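Local coordinates for protein NADH kinase POS5, mitochondrial (Saccharomyces cerevisiae, PDB 3AFO) that phosphorylates NADH and, with a twofold lower preference, NAD(+) using ATP, and so is a key source of the cellular reductant NADPH, at residues Leu212-Ile217 and Arg226-Gly231; Ile284-Lys289 and Leu311-Glu316. All coordinates share one frame; numbering follows the deposited sequence. Where two conformers were deposited one is given.

Contacts 1 and 2 follow one another along the chain, the hairpin of contact 1 closing before residues 284-289 begin, and both belong to the ATP-NAD kinase C-terminal domain. Their centres lie about 9 Å apart, because strands 213-219 and 282-286 are antiparallel neighbours in one sheet. At the seam Gly-287 N probably donates to Asn-214 O (2.7 Å), while Leu-215 CD2 packs on Ile-286 CD1 at 3.5 Å. Contact 1 runs from this sheet to a bound NADH at a subunit boundary; contact 2 brings in the loop that leads from strand 306-311 back to strand 316-321. Together they tie the hairpin, whose open end touches NADH, through strand 282-286 to the loop before strand 316-321 of the same sheet.

Contact 1. Residues Leu212-Ile217 and Arg226-Gly231; sequences LTNLDI and RTTADG. With NAI (1,4-dihydronicotinamide adenine dinucleotide), chain F.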
loop_
_atom_site.group_PDB
_atom_site.type_symbol
_atom_site.label_atom_id
_atom_site.label_comp_id
_atom_site.label_asym_id
_atom_site.label_seq_id
_atom_site.Cartn_x
_atom_site.Cartn_y
_atom_site.Cartn_z
ATOM N N LEU A 212 -7.518 -19.080 8.190
ATOM C CA LEU A 212 -8.036 -17.783 7.807
ATOM C C LEU A 212 -9.549 -17.780 7.965
ATOM O O LEU A 212 -10.193 -18.821 7.810
ATOM C CB LEU A 212 -7.631 -17.456 6.361
ATOM C CG LEU A 212 -6.164 -17.056 6.132
ATOM C CD1 LEU A 212 -5.167 -18.216 6.308
ATOM C CD2 LEU A 212 -5.988 -16.476 4.765
ATOM N N THR A 213 -10.096 -16.611 8.291
ATOM C CA THR A 213 -11.540 -16.406 8.346
ATOM C C THR A 213 -12.062 -16.349 6.915
ATOM O O THR A 213 -11.333 -15.960 6.009
ATOM C CB THR A 213 -11.908 -15.070 9.050
ATOM O OG1 THR A 213 -11.481 -13.965 8.243
ATOM C CG2 THR A 213 -11.242 -14.956 10.421
ATOM N N ASN A 214 -13.307 -16.762 6.712
ATOM C CA ASN A 214 -13.969 -16.629 5.425
ATOM C C ASN A 214 -15.239 -15.851 5.686
ATOM O O ASN A 214 -16.143 -16.363 6.352
ATOM C CB ASN A 214 -14.300 -18.003 4.839
ATOM C CG ASN A 214 -13.057 -18.856 4.602
ATOM O OD1 ASN A 214 -12.334 -18.670 3.616
ATOM N ND2 ASN A 214 -12.807 -19.797 5.506
ATOM N N LEU A 215 -15.299 -14.613 5.192
ATOM C CA LEU A 215 -16.371 -13.680 5.543
ATOM C C LEU A 215 -17.109 -13.151 4.322
ATOM O O LEU A 215 -16.485 -12.669 3.366
ATOM C CB LEU A 215 -15.812 -12.486 6.314
ATOM C CG LEU A 215 -14.846 -12.727 7.466
ATOM C CD1 LEU A 215 -14.359 -11.366 7.952
ATOM C CD2 LEU A 215 -15.508 -13.510 8.605
ATOM N N ASP A 216 -18.433 -13.238 4.371
ATOM C CA ASP A 216 -19.281 -12.736 3.298
ATOM C C ASP A 216 -19.872 -11.408 3.707
ATOM O O ASP A 216 -20.576 -11.308 4.727
ATOM C CB ASP A 216 -20.379 -13.752 2.960
ATOM C CG ASP A 216 -19.807 -15.055 2.418
ATOM O OD1 ASP A 216 -19.002 -15.001 1.467
ATOM O OD2 ASP A 216 -20.145 -16.125 2.956
ATOM N N ILE A 217 -19.581 -10.391 2.900
ATOM C CA ILE A 217 -19.902 -9.014 3.226
ATOM C C ILE A 217 -21.018 -8.504 2.323
ATOM O O ILE A 217 -20.947 -8.638 1.092
ATOM C CB ILE A 217 -18.648 -8.101 3.076
ATOM C CG1 ILE A 217 -17.531 -8.571 4.018
ATOM C CG2 ILE A 217 -19.019 -6.648 3.350
ATOM C CD1 ILE A 217 -16.156 -7.988 3.724
ATOM N N ARG A 226 -16.693 -11.917 -0.878
ATOM C CA ARG A 226 -16.156 -12.840 0.125
ATOM C C ARG A 226 -14.685 -12.533 0.340
ATOM O O ARG A 226 -13.915 -12.454 -0.623
ATOM C CB ARG A 226 -16.276 -14.286 -0.359
ATOM C CG ARG A 226 -15.477 -15.299 0.463
ATOM C CD ARG A 226 -16.393 -16.165 1.319
ATOM N NE ARG A 226 -15.877 -17.513 1.353
ATOM C CZ ARG A 226 -16.548 -18.585 1.754
ATOM N NH1 ARG A 226 -17.812 -18.508 2.187
ATOM N NH2 ARG A 226 -15.937 -19.743 1.710
ATOM N N THR A 227 -14.279 -12.371 1.590
ATOM C CA THR A 227 -12.861 -12.221 1.866
ATOM C C THR A 227 -12.348 -13.377 2.728
ATOM O O THR A 227 -13.016 -13.794 3.689
ATOM C CB THR A 227 -12.516 -10.843 2.479
ATOM O OG1 THR A 227 -11.104 -10.769 2.748
ATOM C CG2 THR A 227 -13.304 -10.583 3.774
ATOM N N THR A 228 -11.163 -13.865 2.371
ATOM C CA THR A 228 -10.426 -14.881 3.121
ATOM C C THR A 228 -9.176 -14.192 3.669
ATOM O O THR A 228 -8.311 -13.762 2.898
ATOM C CB THR A 228 -10.058 -16.057 2.207
ATOM O OG1 THR A 228 -11.260 -16.698 1.764
ATOM C CG2 THR A 228 -9.187 -17.080 2.930
ATOM N N ALA A 229 -9.096 -14.049 4.992
ATOM C CA ALA A 229 -8.141 -13.108 5.593
ATOM C C ALA A 229 -7.902 -13.401 7.054
ATOM O O ALA A 229 -8.555 -14.280 7.619
ATOM C CB ALA A 229 -8.689 -11.678 5.444
ATOM N N ASP A 230 -6.987 -12.654 7.675
ATOM C CA ASP A 230 -6.957 -12.571 9.137
ATOM C C ASP A 230 -8.299 -12.078 9.680
ATOM O O ASP A 230 -8.755 -12.529 10.742
ATOM C CB ASP A 230 -5.827 -11.648 9.626
ATOM C CG ASP A 230 -4.476 -12.315 9.598
ATOM O OD1 ASP A 230 -4.397 -13.521 9.270
ATOM O OD2 ASP A 230 -3.484 -11.630 9.899
ATOM N N GLY A 231 -8.914 -11.124 8.969
ATOM C CA GLY A 231 -10.194 -10.562 9.387
ATOM C C GLY A 231 -10.551 -9.280 8.658
ATOM O O GLY A 231 -10.066 -9.025 7.557
HETATM P PA NAI F . -3.744 -22.789 4.966
HETATM O O1A NAI F . -4.664 -23.685 4.208
HETATM O O2A NAI F . -4.323 -22.285 6.377
HETATM O O5B NAI F . -3.530 -21.392 4.328
HETATM C C5B NAI F . -2.729 -21.275 3.261
HETATM C C4B NAI F . -3.396 -20.400 2.257
HETATM O O4B NAI F . -2.225 -19.774 1.734
HETATM C C3B NAI F . -3.911 -21.372 1.202
HETATM O O3B NAI F . -4.770 -20.653 0.310
HETATM C C2B NAI F . -2.601 -21.770 0.526
HETATM O O2B NAI F . -2.797 -22.249 -0.805
HETATM C C1B NAI F . -1.892 -20.420 0.480
HETATM N N9A NAI F . -0.420 -20.536 0.432
HETATM C C8A NAI F . 0.355 -21.282 1.236
HETATM N N7A NAI F . 1.627 -21.137 0.870
HETATM C C5A NAI F . 1.660 -20.289 -0.163
HETATM C C6A NAI F . 2.675 -19.751 -0.939
HETATM N N6A NAI F . 3.968 -20.057 -0.722
HETATM N N1A NAI F . 2.339 -18.903 -1.926
HETATM C C2A NAI F . 1.078 -18.567 -2.164
HETATM N N3A NAI F . 0.084 -19.053 -1.442
HETATM C C4A NAI F . 0.351 -19.909 -0.437
HETATM O O3 NAI F . -2.311 -23.502 5.398
HETATM P PN NAI F . -1.214 -24.126 4.411
HETATM O O1N NAI F . -1.815 -24.396 3.082
HETATM O O2N NAI F . -0.576 -25.208 5.188
HETATM O O5D NAI F . -0.149 -22.905 4.244
HETATM C C5D NAI F . 0.476 -22.328 5.412
HETATM C C4D NAI F . 0.656 -20.818 5.200
HETATM O O4D NAI F . -0.584 -20.166 5.504
HETATM C C3D NAI F . 1.610 -20.159 6.197
HETATM O O3D NAI F . 2.967 -20.397 5.803
HETATM C C2D NAI F . 1.240 -18.674 6.022
HETATM O O2D NAI F . 2.087 -18.049 5.034
HETATM C C1D NAI F . -0.216 -18.750 5.487
HETATM N N1N NAI F . -1.037 -17.881 6.363
HETATM C C2N NAI F . -1.597 -16.730 5.785
HETATM C C3N NAI F . -2.360 -15.850 6.540
HETATM C C7N NAI F . -2.945 -14.612 5.834
HETATM O O7N NAI F . -3.633 -13.774 6.425
HETATM N N7N NAI F . -2.610 -14.524 4.556
HETATM C C4N NAI F . -2.568 -16.103 7.904
HETATM C C5N NAI F . -2.006 -17.254 8.498
HETATM C C6N NAI F . -1.244 -18.140 7.737
#
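Residues 212-217 and 226-231 form the open end of an antiparallel beta hairpin, strands 213-219 and 222-228, at one margin of the large sheet in the C-terminal domain. Two hydrogen-bonded pairs hold the backbones together. In the inner one, Thr-227 N reaches Leu-215 O at 2.8 Å and the return bond from Leu-215 N to Thr-227 O is nearly straight (168°). The outer pair, Thr-213 with Ala-229, has an extra grip: Ala-229 O takes Thr-213 N almost along its C=O axis at 2.9 Å and also Thr-213 OG1, which comes from above the carbonyl plane at 3.0 Å. A chi1 of 68° sets that hydroxyl between the backbone N and carbonyl carbon of Thr-213.

On the face shared by Asn-214 and Asp-216, the bent side chain of Arg-226 lies across the neighbouring strand. Asn-214 CB sits over one guanidinium face, while Asp-216 OD2 approaches the edge and makes a weak salt bridge to NH1 (3.4 Å); NH2 is held instead by Ser-288 O.

Beyond Thr-228 the chain turns a corner into strand 231-235 of the second sheet, and Asp-230 and Gly-231 form a classic beta bulge opposite Ile-264. Here the hairpin meets NADH. Leu-212 CD1 touches the dihydronicotinamide at C3N (3.7 Å), its CD2 packing on Thr-228 CG2. Asp-230 OD1 lies 3.0 Å from the carboxamide O7N and bridges to Arg-206; OD2 is hydrogen-bonded to Tyr-243 OH of the second subunit, which also hydrogen-bonds the dinucleotide through, among others, its Asp-124 and Asp-201.

Contact 2. Residues Ile284-Lys289 and Leu311-Glu316; sequences IKIGSK and LDVGDE
Carboxylates are the flat side-chain groups of this contact. One face of Asp-315 is met by the backbone N of Asp-312, which stands above the carboxylate plane and donates to OD2 at 2.9 Å; the same OD2 pairs with Lys-187, and OD1 accepts from Lys-188 N. The bond from Asp-312 N to OD2 bridges the ends of a type II turn, Asp-312 to Asp-315, closed by Asp-315 N donating to Asp-312 O, in which Gly-314 takes a positive phi of 104°. Glu-316 OE2 lies 3.8 Å from Lys-285 CD and makes its salt bridge to Arg-283.

Lys-285 and Glu-316 form a non-hydrogen-bonded antiparallel pair whose side chains cross obliquely. Lysine CG, anti to its backbone N, rests on Glu-316 CG at 3.7 Å, and the extended chain carries NZ to 4.7 Å from OE2, opposite charges but not in contact. An alanine at Lys-285 would lack the methylenes beyond CB and would probably leave Glu-316 CG less well covered.

Two backbone bonds seat Ile-286 on the turn: its N donates to Asp-315 O nearly along the C=O axis (3.0 Å, 171° at the hydrogen), and its O receives Gly-314 N at 2.8 Å. Its CB rests against Asp-312 O at 3.5 Å, and Val-313 CG2 reaches Gly-287 O at 3.5 Å.

The turn carries the chain from strand 306-311 of one sheet to strand 316-321 of the other. Between these sheets Ile-286 and Leu-311 pack together on Leu-204 of strand 201-205, while strand 213-219 flanks strand 282-286.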
loop_
_atom_site.group_PDB
_atom_site.type_symbol
_atom_site.label_atom_id
_atom_site.label_comp_id
_atom_site.label_asym_id
_atom_site.label_seq_id
_atom_site.Cartn_x
_atom_site.Cartn_y
_atom_site.Cartn_z
ATOM N N ILE A 284 -22.179 -8.832 7.833
ATOM C CA ILE A 284 -21.081 -9.779 7.630
ATOM C C ILE A 284 -21.421 -11.154 8.232
ATOM O O ILE A 284 -21.666 -11.271 9.430
ATOM C CB ILE A 284 -19.726 -9.236 8.177
ATOM C CG1 ILE A 284 -19.382 -7.886 7.520
ATOM C CG2 ILE A 284 -18.602 -10.277 7.967
ATOM C CD1 ILE A 284 -18.070 -7.247 8.008
ATOM N N LYS A 285 -21.477 -12.167 7.372
ATOM C CA LYS A 285 -21.762 -13.530 7.788
ATOM C C LYS A 285 -20.479 -14.368 7.781
ATOM O O LYS A 285 -19.693 -14.308 6.826
ATOM C CB LYS A 285 -22.798 -14.148 6.856
ATOM C CG LYS A 285 -23.358 -15.493 7.320
ATOM C CD LYS A 285 -24.489 -15.933 6.376
ATOM C CE LYS A 285 -25.152 -17.227 6.845
ATOM N NZ LYS A 285 -26.152 -17.696 5.827
ATOM N N ILE A 286 -20.273 -15.124 8.856
ATOM C CA ILE A 286 -19.125 -16.015 8.988
ATOM C C ILE A 286 -19.358 -17.252 8.121
ATOM O O ILE A 286 -20.281 -18.034 8.383
ATOM C CB ILE A 286 -18.898 -16.444 10.475
ATOM C CG1 ILE A 286 -18.938 -15.232 11.425
ATOM C CG2 ILE A 286 -17.618 -17.260 10.624
ATOM C CD1 ILE A 286 -17.927 -14.088 11.104
ATOM N N GLY A 287 -18.544 -17.404 7.078
ATOM C CA GLY A 287 -18.644 -18.551 6.177
ATOM C C GLY A 287 -17.530 -19.556 6.405
ATOM O O GLY A 287 -16.820 -19.499 7.406
ATOM N N SER A 288 -17.387 -20.486 5.471
ATOM C CA SER A 288 -16.288 -21.446 5.488
ATOM C C SER A 288 -16.063 -21.921 4.061
ATOM O O SER A 288 -16.865 -21.620 3.177
ATOM C CB SER A 288 -16.616 -22.633 6.402
ATOM O OG SER A 288 -17.753 -23.331 5.928
ATOM N N LYS A 289 -14.970 -22.645 3.832
ATOM C CA LYS A 289 -14.744 -23.320 2.545
ATOM C C LYS A 289 -15.233 -24.768 2.610
ATOM O O LYS A 289 -15.240 -25.375 3.686
ATOM C CB LYS A 289 -13.270 -23.243 2.108
ATOM C CG LYS A 289 -12.288 -22.777 3.189
ATOM C CD LYS A 289 -11.924 -23.891 4.166
ATOM C CE LYS A 289 -11.729 -23.331 5.569
ATOM N NZ LYS A 289 -13.034 -23.000 6.230
ATOM N N LEU A 311 -17.028 -16.489 17.519
ATOM C CA LEU A 311 -18.172 -16.703 16.650
ATOM C C LEU A 311 -17.984 -17.977 15.852
ATOM O O LEU A 311 -16.853 -18.427 15.621
ATOM C CB LEU A 311 -18.394 -15.513 15.707
ATOM C CG LEU A 311 -18.648 -14.114 16.280
ATOM C CD1 LEU A 311 -19.083 -13.158 15.158
ATOM C CD2 LEU A 311 -19.668 -14.126 17.418
ATOM N N ASP A 312 -19.112 -18.547 15.441
ATOM C CA ASP A 312 -19.161 -19.784 14.676
ATOM C C ASP A 312 -19.629 -19.503 13.252
ATOM O O ASP A 312 -20.263 -18.482 12.984
ATOM C CB ASP A 312 -20.123 -20.783 15.349
ATOM C CG ASP A 312 -19.900 -20.887 16.857
ATOM O OD1 ASP A 312 -18.730 -20.987 17.286
ATOM O OD2 ASP A 312 -20.889 -20.855 17.616
ATOM N N VAL A 313 -19.309 -20.419 12.347
ATOM C CA VAL A 313 -19.851 -20.401 10.992
ATOM C C VAL A 313 -21.372 -20.275 11.064
ATOM O O VAL A 313 -22.030 -21.037 11.782
ATOM C CB VAL A 313 -19.441 -21.689 10.226
ATOM C CG1 VAL A 313 -20.232 -21.844 8.930
ATOM C CG2 VAL A 313 -17.944 -21.689 9.949
ATOM N N GLY A 314 -21.915 -19.294 10.342
ATOM C CA GLY A 314 -23.344 -19.028 10.329
ATOM C C GLY A 314 -23.787 -17.828 11.147
ATOM O O GLY A 314 -24.868 -17.289 10.905
ATOM N N ASP A 315 -22.974 -17.416 12.124
ATOM C CA ASP A 315 -23.228 -16.189 12.874
ATOM C C ASP A 315 -23.139 -14.998 11.903
ATOM O O ASP A 315 -22.453 -15.081 10.883
ATOM C CB ASP A 315 -22.194 -16.006 14.001
ATOM C CG ASP A 315 -22.333 -17.039 15.140
ATOM O OD1 ASP A 315 -23.282 -17.851 15.144
ATOM O OD2 ASP A 315 -21.462 -17.045 16.035
ATOM N N GLU A 316 -23.845 -13.914 12.208
ATOM C CA GLU A 316 -23.723 -12.668 11.440
ATOM C C GLU A 316 -23.626 -11.490 12.370
ATOM O O GLU A 316 -24.235 -11.493 13.457
ATOM C CB GLU A 316 -24.948 -12.405 10.567
ATOM C CG GLU A 316 -25.381 -13.495 9.630
ATOM C CD GLU A 316 -26.748 -13.184 9.049
ATOM O OE1 GLU A 316 -27.553 -12.535 9.747
ATOM O OE2 GLU A 316 -27.028 -13.581 7.903
#